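Pyridoxamine 5-phosphate-dependent dehydrase (Escherichia coli, PDB 3B8X) removes the C3'-hydroxyl group from GDP-4-keto-6-deoxy-D-mannose by a combined transamination-deoxygenation reaction in the biosynthesis of L-colitose. Local coordinates at residues B[4-9]-B[369-374]; B[276-281]-B[377-382]; B[188-193]-B[302-307]. The protein carries 1 engineered substitution. All blocks are in the same frame, centred on the assembly; numbering follows the deposited sequence.

Interactions 1 and 3 are buried and reach strands 368-372 and 305-310, neighbours in the small antiparallel sheet. Interaction 1 brings in the N-terminal loop. Interaction 3 brings in the loop between strands 181-185 and 198-202 of the large sheet, which lines the ligand pocket. Each has a histidine N-H bonded to a backbone carbonyl, and they share water 3, a ligand of the sodium of interaction 1. Asn373 ND2 bonds Trp303 O and ties the two together. Interaction 2 is partly buried. It packs helix 255-286, which lies against the sheet, on the start of helix 379-388. Its chemistry is aromatic and apolar, with one amide-to-backbone hydrogen bond and a second, hydrated sodium.

Interaction 1. Residues B[4-9]-B[369-374]; sequences INYPLA and LFVGNH. With NA (sodium ion), chain K.
A sodium site joins the N-terminal loop 4-9 to residues 369-374, in the small antiparallel sheet of this PLP-dependent aminotransferase fold. The ion is bound by two backbone carbonyls, one from each segment. Leu8 O lies 2.5 Å from NA and Asn373 O 2.6 Å from it; four waters complete the six ligands. The loop also borders the cofactor-sugar adduct, which touches Leu8 and Ala9.

The imidazole of His374 points into the loop, with CG anti to the carbonyl carbon and beside the backbone N (chi1 -55°). Its NE2-H donates to Pro7 O over 2.7 Å. The oxygen lies in the ring plane, and the donor lies in the plane of the carbonyl. The bond is nonetheless bent at hydrogen, with an N-H...O angle of 132°. ND1 bonds Ser10 OG, so both ring nitrogens are used and the rotation of the ring is fixed. Leu8 O is also near NE2, but the angle is poor for a bond; this oxygen serves the sodium.

Tyr6 reaches across to Gly372, with CG anti to the backbone N (chi1 -178°). Its OH donates to Gly372 O at 2.7 Å, in the carbonyl plane. The same OH rests against Val371 CG2. Gly372 brings its bare CA to 3.9 Å from Leu8 O, so the two backbones come close here; the CA atoms of Leu8 and Gly372 are the nearest pair, 4.3 Å apart. Leu8 turns its CD2 to Phe370 CE1, 4.3 Å away. Strand 305-310 packs on Tyr6 and Val371 through Phe306. A water completes the join: it donates to Tyr6 O and accepts from Gly372 N at 2.8 Å.

Interaction 2. Residues B[276-281]-B[377-382]; sequences RKNAEY and ELFDEI. With NA (sodium ion), chain L.
The long helix 255-286 meets the start of helix 379-388, and the two backbones come nearest at Asn278 and Glu377, whose CA atoms are 6.1 Å apart. Leu378 is the N-cap residue. Its N-H donates to Asn278 OD1 over 2.9 Å, from 41° above the amide carbonyl plane. Asn278 ND2 bonds Asn373 OD1 and Ile376 O, so both ends of this buried amide are engaged.

Phe379 and Tyr281 form a T-shaped pair, with the edge of Phe379 toward the face of Tyr281. The ring planes are 81° apart and the centroids 5.4 Å apart. Phe379 CD2 makes the touch, above the rim of the tyrosine ring. Ile382 slides past Tyr281 in the opposite direction and sets CG2 3.6 Å from Tyr281 CD2. The hydroxyl of Tyr281 is held by Asp383.

Glu377 bends back at chi2 (92°), so that OE1 accepts Phe379 N at 2.7 Å. This occupies one of the N-H groups at the helix start. Asp380 OD2 binds a sodium ion at 2.9 Å, and five waters fill the rest of its shell. Three of these waters donate to the Glu377 carboxylate; one of them also accepts from Asp380 N. The arrangement is a capped helix N-terminus with a cation site at its first turn, where Glu377 and Asp380 bind Mg(2+) in a crystal structure of this protein.

Interaction 3. Residues B[188-193]-B[302-307]; sequences YSNHIA and SWFGFS. Engineered in segment 188-193: Asn190 (natural residue His). With G4M ([(2R,3S,4R,5R)-5-(2-amino-6-oxo-1,6-dihydro-9H-purin-9-yl)-3,4-dihydroxytetrahydrofuran-2-yl]methyl (2R,3S,4S,5S,6R)-3,4-dihydroxy-5-[({3-hydroxy-2-methyl-5-[(phosphonooxy)methyl]pyridin-4-yl}methyl)amino]-6-methyltetrahydro-2H-pyran-2-yl dihydrogen diphosphate), chain O.
The oxygen of water 3 is gripped three times: it donates to Ser189 O at 2.8 Å and to Phe304 O at 2.9 Å, and it binds the sodium ion held by Leu8 O and Asn373 O. It thus bridges two parts of the aminotransferase fold, the loop between strands 181-185 and 198-202 of the large sheet and the residues leading into strand 305-310 of the small one. It also sits over one face of the Phe304 ring, toward the rim.

His191 gives the direct bond. NE2 donates to Ser302 O at 3.1 Å, nearly straight (162°) and in the imidazole plane, though well above the carbonyl plane. Ser302 OG is held by Met166 O.

Asn190, an engineered residue in place of histidine, points OD1 at the edge of Phe304, 3.2 Å from CE1. Amide and ring stand almost perpendicular. OD1 also accepts His191 N, and ND2 bonds Cys163 O.

The loop lines the pocket of the cofactor-sugar adduct. The guanine lies over one face of Tyr188, with C5 of G4M over the ring centre, 3.3 Å above the plane. The following residue, Ser189, donates from OG to the diphosphate oxygen O3P of G4M at 3.0 Å.

Interaction 1. Residues B[4-9]-B[369-374]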
loop_
_atom_site.group_PDB
_atom_site.type_symbol
_atom_site.label_atom_id
_atom_site.label_comp_id
_atom_site.label_asym_id
_atom_site.label_seq_id
_atom_site.Cartn_x
_atom_site.Cartn_y
_atom_site.Cartn_z
ATOM N N ILE B 4 -4.346 -37.530 -4.754
ATOM C CA ILE B 4 -5.435 -36.553 -4.682
ATOM C C ILE B 4 -5.206 -35.040 -4.550
ATOM O O ILE B 4 -4.324 -34.579 -3.823
ATOM C CB ILE B 4 -6.713 -37.088 -3.996
ATOM C CG1 ILE B 4 -7.366 -36.031 -3.134
ATOM C CG2 ILE B 4 -6.422 -38.264 -3.086
ATOM C CD1 ILE B 4 -8.658 -36.531 -2.639
ATOM N N ASN B 5 -6.030 -34.270 -5.262
ATOM C CA ASN B 5 -5.898 -32.815 -5.320
ATOM C C ASN B 5 -6.378 -32.170 -4.021
ATOM O O ASN B 5 -7.566 -32.096 -3.755
ATOM C CB ASN B 5 -6.660 -32.262 -6.535
ATOM C CG ASN B 5 -6.363 -30.779 -6.815
ATOM O OD1 ASN B 5 -5.223 -30.336 -6.724
ATOM N ND2 ASN B 5 -7.409 -30.012 -7.148
ATOM N N TYR B 6 -5.444 -31.705 -3.212
ATOM C CA TYR B 6 -5.790 -31.107 -1.924
ATOM C C TYR B 6 -4.885 -29.883 -1.764
ATOM O O TYR B 6 -3.861 -29.881 -1.086
ATOM C CB TYR B 6 -5.484 -32.118 -0.849
ATOM C CG TYR B 6 -5.837 -31.673 0.550
ATOM C CD1 TYR B 6 -6.350 -30.408 0.807
ATOM C CD2 TYR B 6 -5.540 -32.497 1.629
ATOM C CE1 TYR B 6 -6.636 -30.019 2.147
ATOM C CE2 TYR B 6 -5.831 -32.143 2.925
ATOM C CZ TYR B 6 -6.373 -30.906 3.196
ATOM O OH TYR B 6 -6.593 -30.585 4.522
ATOM N N PRO B 7 -5.280 -28.839 -2.453
ATOM C CA PRO B 7 -4.521 -27.618 -2.443
ATOM C C PRO B 7 -4.857 -26.807 -1.203
ATOM O O PRO B 7 -5.895 -26.992 -0.574
ATOM C CB PRO B 7 -5.051 -26.909 -3.708
ATOM C CG PRO B 7 -6.527 -27.324 -3.735
ATOM C CD PRO B 7 -6.473 -28.771 -3.322
ATOM N N LEU B 8 -3.992 -25.858 -0.893
ATOM C CA LEU B 8 -4.251 -24.946 0.207
ATOM C C LEU B 8 -5.562 -24.143 0.198
ATOM O O LEU B 8 -6.116 -23.889 1.247
ATOM C CB LEU B 8 -3.058 -23.989 0.369
ATOM C CG LEU B 8 -2.528 -23.795 1.781
ATOM C CD1 LEU B 8 -1.605 -24.942 2.161
ATOM C CD2 LEU B 8 -1.842 -22.411 1.821
ATOM N N ALA B 9 -6.026 -23.632 -0.933
ATOM C CA ALA B 9 -7.250 -22.822 -0.924
ATOM C C ALA B 9 -8.012 -23.116 -2.203
ATOM O O ALA B 9 -7.458 -23.704 -3.124
ATOM C CB ALA B 9 -6.876 -21.320 -0.869
ATOM N N LEU B 369 4.542 -27.405 10.155
ATOM C CA LEU B 369 4.031 -27.148 8.797
ATOM C C LEU B 369 2.499 -27.098 8.856
ATOM O O LEU B 369 1.884 -27.467 9.855
ATOM C CB LEU B 369 4.456 -28.297 7.855
ATOM C CG LEU B 369 3.661 -29.634 7.985
ATOM C CD1 LEU B 369 3.340 -30.293 6.672
ATOM C CD2 LEU B 369 4.245 -30.601 8.994
ATOM N N PHE B 370 1.856 -26.708 7.766
ATOM C CA PHE B 370 0.422 -26.804 7.787
ATOM C C PHE B 370 -0.165 -27.142 6.441
ATOM O O PHE B 370 0.483 -26.940 5.429
ATOM C CB PHE B 370 -0.267 -25.629 8.505
ATOM C CG PHE B 370 -0.428 -24.395 7.666
ATOM C CD1 PHE B 370 -1.542 -24.226 6.858
ATOM C CD2 PHE B 370 0.503 -23.356 7.762
ATOM C CE1 PHE B 370 -1.732 -23.069 6.112
ATOM C CE2 PHE B 370 0.351 -22.181 7.026
ATOM C CZ PHE B 370 -0.765 -22.044 6.173
ATOM N N VAL B 371 -1.362 -27.721 6.463
ATOM C CA VAL B 371 -2.075 -28.067 5.246
ATOM C C VAL B 371 -3.357 -27.287 5.220
ATOM O O VAL B 371 -3.697 -26.597 6.167
ATOM C CB VAL B 371 -2.296 -29.578 5.029
ATOM C CG1 VAL B 371 -0.894 -30.296 4.953
ATOM C CG2 VAL B 371 -3.233 -30.182 6.094
ATOM N N GLY B 372 -4.069 -27.312 4.110
ATOM C CA GLY B 372 -5.193 -26.424 4.098
ATOM C C GLY B 372 -6.522 -26.757 4.756
ATOM O O GLY B 372 -6.913 -27.908 4.960
ATOM N N ASN B 373 -7.249 -25.696 5.065
ATOM C CA ASN B 373 -8.661 -25.923 5.445
ATOM C C ASN B 373 -9.473 -25.060 4.458
ATOM O O ASN B 373 -9.008 -24.024 3.989
ATOM C CB ASN B 373 -8.955 -25.603 6.918
ATOM C CG ASN B 373 -10.352 -26.096 7.351
ATOM O OD1 ASN B 373 -11.018 -26.840 6.623
ATOM N ND2 ASN B 373 -10.793 -25.663 8.536
ATOM N N HIS B 374 -10.672 -25.479 4.092
ATOM C CA HIS B 374 -11.475 -24.711 3.149
ATOM C C HIS B 374 -12.907 -24.570 3.659
ATOM O O HIS B 374 -13.326 -25.291 4.565
ATOM C CB HIS B 374 -11.575 -25.434 1.747
ATOM C CG HIS B 374 -10.259 -25.775 1.121
ATOM N ND1 HIS B 374 -10.026 -25.617 -0.227
ATOM C CD2 HIS B 374 -9.120 -26.297 1.641
ATOM C CE1 HIS B 374 -8.799 -26.023 -0.509
ATOM N NE2 HIS B 374 -8.243 -26.479 0.597
HETATM NA NA NA K . -7.203 -22.450 2.905
HETATM O O HOH W 1 -3.298 -28.226 1.548
HETATM O O HOH W 2 -5.553 -23.069 4.559
HETATM O O HOH W 3 -7.567 -20.607 4.610
HETATM O O HOH W 4 -4.903 -20.735 2.846
HETATM O O HOH W 5 -8.880 -21.284 1.816
#

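Interaction 2. Residues B[276-281]-B[377-382]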
loop_
_atom_site.group_PDB
_atom_site.type_symbol
_atom_site.label_atom_id
_atom_site.label_comp_id
_atom_site.label_asym_id
_atom_site.label_seq_id
_atom_site.Cartn_x
_atom_site.Cartn_y
_atom_site.Cartn_z
ATOM N N ARG B 276 -15.181 -25.342 10.533
ATOM C CA ARG B 276 -15.151 -26.007 11.851
ATOM C C ARG B 276 -15.564 -27.485 11.770
ATOM O O ARG B 276 -15.015 -28.334 12.484
ATOM C CB ARG B 276 -15.923 -25.237 12.952
ATOM C CG ARG B 276 -15.231 -23.926 13.348
ATOM C CD ARG B 276 -16.156 -22.949 14.113
ATOM N NE ARG B 276 -16.588 -23.608 15.331
ATOM C CZ ARG B 276 -15.761 -23.985 16.301
ATOM N NH1 ARG B 276 -14.458 -23.728 16.222
ATOM N NH2 ARG B 276 -16.244 -24.631 17.350
ATOM N N LYS B 277 -16.504 -27.840 10.894
ATOM C CA LYS B 277 -16.832 -29.275 10.833
ATOM C C LYS B 277 -15.632 -30.019 10.262
ATOM O O LYS B 277 -15.317 -31.129 10.675
ATOM C CB LYS B 277 -18.064 -29.554 9.987
ATOM C CG LYS B 277 -18.597 -30.949 10.194
ATOM C CD LYS B 277 -20.095 -30.959 10.428
ATOM C CE LYS B 277 -20.605 -32.398 10.557
ATOM N NZ LYS B 277 -21.273 -32.927 9.320
ATOM N N ASN B 278 -14.897 -29.358 9.380
ATOM C CA ASN B 278 -13.740 -30.037 8.814
ATOM C C ASN B 278 -12.776 -30.237 9.950
ATOM O O ASN B 278 -12.094 -31.244 10.024
ATOM C CB ASN B 278 -13.044 -29.175 7.750
ATOM C CG ASN B 278 -13.755 -29.209 6.409
ATOM O OD1 ASN B 278 -14.426 -30.184 6.058
ATOM N ND2 ASN B 278 -13.596 -28.135 5.639
ATOM N N ALA B 279 -12.698 -29.238 10.812
ATOM C CA ALA B 279 -11.734 -29.287 11.912
ATOM C C ALA B 279 -12.107 -30.422 12.855
ATOM O O ALA B 279 -11.249 -31.066 13.431
ATOM C CB ALA B 279 -11.681 -27.944 12.650
ATOM N N GLU B 280 -13.399 -30.664 13.006
ATOM C CA GLU B 280 -13.832 -31.706 13.909
ATOM C C GLU B 280 -13.384 -33.070 13.432
ATOM O O GLU B 280 -12.857 -33.873 14.198
ATOM C CB GLU B 280 -15.346 -31.673 14.021
ATOM C CG GLU B 280 -15.970 -32.908 14.617
ATOM C CD GLU B 280 -17.472 -32.800 14.528
ATOM O OE1 GLU B 280 -18.042 -33.056 13.443
ATOM O OE2 GLU B 280 -18.071 -32.373 15.532
ATOM N N TYR B 281 -13.570 -33.323 12.148
ATOM C CA TYR B 281 -13.160 -34.588 11.558
ATOM C C TYR B 281 -11.630 -34.748 11.606
ATOM O O TYR B 281 -11.068 -35.782 11.995
ATOM C CB TYR B 281 -13.663 -34.593 10.114
ATOM C CG TYR B 281 -13.524 -35.935 9.471
ATOM C CD1 TYR B 281 -14.270 -37.001 9.949
ATOM C CD2 TYR B 281 -12.594 -36.168 8.450
ATOM C CE1 TYR B 281 -14.163 -38.251 9.393
ATOM C CE2 TYR B 281 -12.459 -37.414 7.908
ATOM C CZ TYR B 281 -13.260 -38.462 8.383
ATOM O OH TYR B 281 -13.168 -39.729 7.828
ATOM N N GLU B 377 -16.489 -28.957 2.440
ATOM C CA GLU B 377 -16.111 -30.163 3.194
ATOM C C GLU B 377 -14.861 -30.775 2.614
ATOM O O GLU B 377 -14.690 -30.777 1.400
ATOM C CB GLU B 377 -17.229 -31.219 3.256
ATOM C CG GLU B 377 -17.622 -31.840 1.899
ATOM C CD GLU B 377 -16.864 -33.115 1.532
ATOM O OE1 GLU B 377 -16.028 -33.614 2.312
ATOM O OE2 GLU B 377 -17.081 -33.619 0.416
ATOM N N LEU B 378 -14.037 -31.349 3.484
ATOM C CA LEU B 378 -12.780 -31.958 3.083
ATOM C C LEU B 378 -12.652 -33.399 3.612
ATOM O O LEU B 378 -11.530 -33.880 3.863
ATOM C CB LEU B 378 -11.639 -31.108 3.684
ATOM C CG LEU B 378 -11.294 -29.819 2.935
ATOM C CD1 LEU B 378 -10.347 -28.896 3.719
ATOM C CD2 LEU B 378 -10.674 -30.178 1.600
ATOM N N PHE B 379 -13.767 -34.101 3.788
ATOM C CA PHE B 379 -13.661 -35.440 4.369
ATOM C C PHE B 379 -12.750 -36.396 3.667
ATOM O O PHE B 379 -11.986 -37.085 4.332
ATOM C CB PHE B 379 -15.002 -36.098 4.690
ATOM C CG PHE B 379 -15.970 -35.189 5.376
ATOM C CD1 PHE B 379 -17.160 -34.827 4.746
ATOM C CD2 PHE B 379 -15.671 -34.631 6.607
ATOM C CE1 PHE B 379 -18.037 -33.962 5.340
ATOM C CE2 PHE B 379 -16.550 -33.752 7.213
ATOM C CZ PHE B 379 -17.745 -33.421 6.573
ATOM N N ASP B 380 -12.838 -36.452 2.331
ATOM C CA ASP B 380 -11.961 -37.385 1.584
ATOM C C ASP B 380 -10.526 -36.970 1.647
ATOM O O ASP B 380 -9.620 -37.797 1.736
ATOM C CB ASP B 380 -12.390 -37.532 0.122
ATOM C CG ASP B 380 -13.814 -38.053 -0.007
ATOM O OD1 ASP B 380 -14.240 -38.837 0.871
ATOM O OD2 ASP B 380 -14.523 -37.620 -0.937
ATOM N N GLU B 381 -10.331 -35.666 1.558
ATOM C CA GLU B 381 -9.005 -35.089 1.597
ATOM C C GLU B 381 -8.334 -35.340 2.941
ATOM O O GLU B 381 -7.130 -35.520 3.024
ATOM C CB GLU B 381 -9.101 -33.593 1.278
ATOM C CG GLU B 381 -9.459 -33.303 -0.176
ATOM C CD GLU B 381 -10.971 -33.213 -0.394
ATOM O OE1 GLU B 381 -11.713 -33.721 0.455
ATOM O OE2 GLU B 381 -11.440 -32.631 -1.398
ATOM N N ILE B 382 -9.115 -35.315 4.006
ATOM C CA ILE B 382 -8.535 -35.564 5.339
ATOM C C ILE B 382 -8.202 -37.037 5.554
ATOM O O ILE B 382 -7.225 -37.395 6.235
ATOM C CB ILE B 382 -9.479 -35.059 6.450
ATOM C CG1 ILE B 382 -9.340 -33.546 6.583
ATOM C CG2 ILE B 382 -9.114 -35.656 7.814
ATOM C CD1 ILE B 382 -10.560 -32.895 7.263
HETATM NA NA NA L . -15.227 -34.912 -1.713
HETATM O O HOH W 6 -15.451 -32.366 -2.132
HETATM O O HOH W 7 -17.096 -35.991 -0.688
HETATM O O HOH W 8 -14.346 -34.586 0.487
HETATM O O HOH W 9 -12.664 -34.814 -2.933
HETATM O O HOH W 10 -15.835 -36.377 -3.582
#

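Interaction 3. Residues B[188-193]-B[302-307]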
loop_
_atom_site.group_PDB
_atom_site.type_symbol
_atom_site.label_atom_id
_atom_site.label_comp_id
_atom_site.label_asym_id
_atom_site.label_seq_id
_atom_site.Cartn_x
_atom_site.Cartn_y
_atom_site.Cartn_z
ATOM N N TYR B 188 -7.015 -13.976 -1.284
ATOM C CA TYR B 188 -7.593 -15.207 -1.866
ATOM C C TYR B 188 -7.592 -16.430 -0.975
ATOM O O TYR B 188 -8.570 -17.150 -0.911
ATOM C CB TYR B 188 -6.782 -15.587 -3.097
ATOM C CG TYR B 188 -7.301 -16.816 -3.790
ATOM C CD1 TYR B 188 -8.355 -16.721 -4.688
ATOM C CD2 TYR B 188 -6.745 -18.073 -3.550
ATOM C CE1 TYR B 188 -8.820 -17.848 -5.357
ATOM C CE2 TYR B 188 -7.228 -19.216 -4.207
ATOM C CZ TYR B 188 -8.248 -19.078 -5.117
ATOM O OH TYR B 188 -8.820 -20.169 -5.715
ATOM N N SER B 189 -6.471 -16.720 -0.335
ATOM C CA SER B 189 -6.380 -17.944 0.457
ATOM C C SER B 189 -6.917 -17.828 1.879
ATOM O O SER B 189 -6.682 -18.704 2.713
ATOM C CB SER B 189 -4.930 -18.450 0.483
ATOM O OG SER B 189 -4.039 -17.460 0.976
ATOM N N ASN B 190 -7.682 -16.761 2.140
ATOM C CA ASN B 190 -8.175 -16.454 3.472
ATOM C C ASN B 190 -9.636 -16.840 3.689
ATOM O O ASN B 190 -10.213 -17.503 2.881
ATOM C CB ASN B 190 -7.980 -14.974 3.745
ATOM C CG ASN B 190 -7.453 -14.733 5.087
ATOM O OD1 ASN B 190 -7.731 -15.498 6.003
ATOM N ND2 ASN B 190 -6.649 -13.706 5.231
ATOM N N HIS B 191 -10.196 -16.442 4.835
ATOM C CA HIS B 191 -11.583 -16.769 5.154
ATOM C C HIS B 191 -12.559 -16.252 4.113
ATOM O O HIS B 191 -13.508 -16.919 3.777
ATOM C CB HIS B 191 -11.955 -16.289 6.562
ATOM C CG HIS B 191 -11.355 -17.151 7.611
ATOM N ND1 HIS B 191 -10.107 -16.901 8.152
ATOM C CD2 HIS B 191 -11.744 -18.355 8.090
ATOM C CE1 HIS B 191 -9.799 -17.878 8.992
ATOM N NE2 HIS B 191 -10.756 -18.790 8.940
ATOM N N ILE B 192 -12.342 -15.033 3.656
ATOM C CA ILE B 192 -13.140 -14.423 2.577
ATOM C C ILE B 192 -12.112 -13.852 1.609
ATOM O O ILE B 192 -10.953 -13.641 1.996
ATOM C CB ILE B 192 -14.138 -13.309 3.041
ATOM C CG1 ILE B 192 -13.418 -12.065 3.582
ATOM C CG2 ILE B 192 -15.124 -13.898 4.009
ATOM C CD1 ILE B 192 -14.377 -10.847 3.816
ATOM N N ALA B 193 -12.515 -13.598 0.363
ATOM C CA ALA B 193 -11.543 -13.135 -0.617
ATOM C C ALA B 193 -12.068 -12.068 -1.551
ATOM O O ALA B 193 -13.108 -12.229 -2.145
ATOM C CB ALA B 193 -11.046 -14.344 -1.401
ATOM N N SER B 302 -11.440 -20.358 13.996
ATOM C CA SER B 302 -12.027 -20.351 12.654
ATOM C C SER B 302 -11.164 -21.234 11.756
ATOM O O SER B 302 -11.400 -21.323 10.553
ATOM C CB SER B 302 -12.211 -18.939 12.051
ATOM O OG SER B 302 -11.014 -18.160 12.097
ATOM N N TRP B 303 -10.175 -21.912 12.340
ATOM C CA TRP B 303 -9.386 -22.922 11.624
ATOM C C TRP B 303 -8.954 -22.526 10.228
ATOM O O TRP B 303 -9.441 -23.076 9.228
ATOM C CB TRP B 303 -10.197 -24.242 11.552
ATOM C CG TRP B 303 -10.412 -24.845 12.924
ATOM C CD1 TRP B 303 -11.526 -24.730 13.725
ATOM C CD2 TRP B 303 -9.438 -25.562 13.699
ATOM N NE1 TRP B 303 -11.305 -25.346 14.946
ATOM C CE2 TRP B 303 -10.029 -25.851 14.959
ATOM C CE3 TRP B 303 -8.120 -26.003 13.443
ATOM C CZ2 TRP B 303 -9.358 -26.578 15.951
ATOM C CZ3 TRP B 303 -7.449 -26.756 14.438
ATOM C CH2 TRP B 303 -8.084 -27.041 15.667
ATOM N N PHE B 304 -7.962 -21.653 10.141
ATOM C CA PHE B 304 -7.517 -21.138 8.856
ATOM C C PHE B 304 -6.893 -22.269 8.047
ATOM O O PHE B 304 -7.051 -22.365 6.820
ATOM C CB PHE B 304 -6.508 -20.020 9.147
ATOM C CG PHE B 304 -5.791 -19.516 7.940
ATOM C CD1 PHE B 304 -6.295 -18.430 7.224
ATOM C CD2 PHE B 304 -4.591 -20.099 7.570
ATOM C CE1 PHE B 304 -5.608 -17.939 6.114
ATOM C CE2 PHE B 304 -3.892 -19.662 6.464
ATOM C CZ PHE B 304 -4.394 -18.561 5.717
ATOM N N GLY B 305 -6.160 -23.115 8.755
ATOM C CA GLY B 305 -5.484 -24.271 8.176
ATOM C C GLY B 305 -5.248 -25.295 9.266
ATOM O O GLY B 305 -5.556 -25.051 10.421
ATOM N N PHE B 306 -4.657 -26.419 8.905
ATOM C CA PHE B 306 -4.378 -27.504 9.837
ATOM C C PHE B 306 -2.888 -27.699 10.071
ATOM O O PHE B 306 -2.178 -28.270 9.215
ATOM C CB PHE B 306 -4.959 -28.779 9.215
ATOM C CG PHE B 306 -6.446 -28.765 9.150
ATOM C CD1 PHE B 306 -7.116 -29.074 7.965
ATOM C CD2 PHE B 306 -7.176 -28.382 10.277
ATOM C CE1 PHE B 306 -8.510 -29.113 7.940
ATOM C CE2 PHE B 306 -8.575 -28.381 10.272
ATOM C CZ PHE B 306 -9.229 -28.706 9.074
ATOM N N SER B 307 -2.417 -27.300 11.255
ATOM C CA SER B 307 -1.005 -27.405 11.562
ATOM C C SER B 307 -0.647 -28.779 12.117
ATOM O O SER B 307 -1.487 -29.470 12.694
ATOM C CB SER B 307 -0.646 -26.377 12.643
ATOM O OG SER B 307 -1.306 -26.709 13.858
HETATM O OP3 G4M O . -1.779 -11.048 2.756
HETATM P PL G4M O . -2.275 -9.725 3.474
HETATM O OP1 G4M O . -1.351 -8.436 3.127
HETATM O OP2 G4M O . -3.789 -9.425 3.026
HETATM O OP4 G4M O . -2.346 -9.995 5.079
HETATM C C5B G4M O . -1.040 -9.966 5.578
HETATM C C5L G4M O . -1.037 -10.734 6.844
HETATM C C6L G4M O . -0.972 -10.050 8.051
HETATM N N1L G4M O . -0.908 -10.722 9.177
HETATM C C2L G4M O . -0.905 -12.036 9.239
HETATM C C2A G4M O . -0.771 -12.737 10.570
HETATM C C3L G4M O . -1.010 -12.817 8.092
HETATM O O3L G4M O . -0.932 -14.159 8.217
HETATM C C4L G4M O . -1.113 -12.134 6.838
HETATM C C4A G4M O . -1.200 -12.828 5.623
HETATM N N4A G4M O . -1.101 -14.124 5.618
HETATM C C4G G4M O . -1.300 -14.823 4.399
HETATM C C5G G4M O . -0.451 -16.071 4.328
HETATM C C6G G4M O . -0.616 -16.909 5.595
HETATM O O5G G4M O . -1.065 -16.778 3.255
HETATM C C3G G4M O . -0.930 -13.962 3.180
HETATM O O3G G4M O . -2.143 -13.533 2.573
HETATM C C2G G4M O . -0.149 -14.827 2.148
HETATM O O2G G4M O . -0.103 -14.205 0.860
HETATM C C1G G4M O . -0.792 -16.185 1.993
HETATM O O1G G4M O . 0.214 -17.026 1.444
HETATM P P2 G4M O . -0.197 -18.121 0.366
HETATM O O3P G4M O . -1.486 -18.948 0.883
HETATM O O4P G4M O . 1.011 -19.201 0.289
HETATM O OPP G4M O . -0.462 -17.239 -0.958
HETATM P P G4M O . -0.619 -18.122 -2.292
HETATM O O1P G4M O . 0.535 -19.186 -2.682
HETATM O O2P G4M O . -0.653 -16.956 -3.376
HETATM O "O5'" G4M O . -2.096 -18.679 -2.382
HETATM C "C5'" G4M O . -2.196 -19.959 -1.794
HETATM C "C4'" G4M O . -2.886 -20.865 -2.800
HETATM O "O4'" G4M O . -3.986 -20.144 -3.431
HETATM C "C3'" G4M O . -1.905 -21.239 -3.936
HETATM O "O3'" G4M O . -2.272 -22.541 -4.370
HETATM C "C2'" G4M O . -2.187 -20.170 -5.014
HETATM O "O2'" G4M O . -1.912 -20.734 -6.302
HETATM C "C1'" G4M O . -3.691 -20.013 -4.841
HETATM N N9 G4M O . -4.160 -18.718 -5.343
HETATM C C8 G4M O . -3.847 -17.503 -4.821
HETATM N N7 G4M O . -4.492 -16.584 -5.513
HETATM C C4 G4M O . -5.044 -18.546 -6.379
HETATM C C5 G4M O . -5.266 -17.153 -6.495
HETATM C C6 G4M O . -6.176 -16.673 -7.504
HETATM O O6 G4M O . -6.433 -15.490 -7.670
HETATM N N3 G4M O . -5.659 -19.389 -7.212
HETATM C C2 G4M O . -6.476 -18.929 -8.147
HETATM N N1 G4M O . -6.748 -17.594 -8.308
HETATM N N2 G4M O . -7.074 -19.809 -8.993
HETATM O O HOH W 3 -7.567 -20.607 4.610
#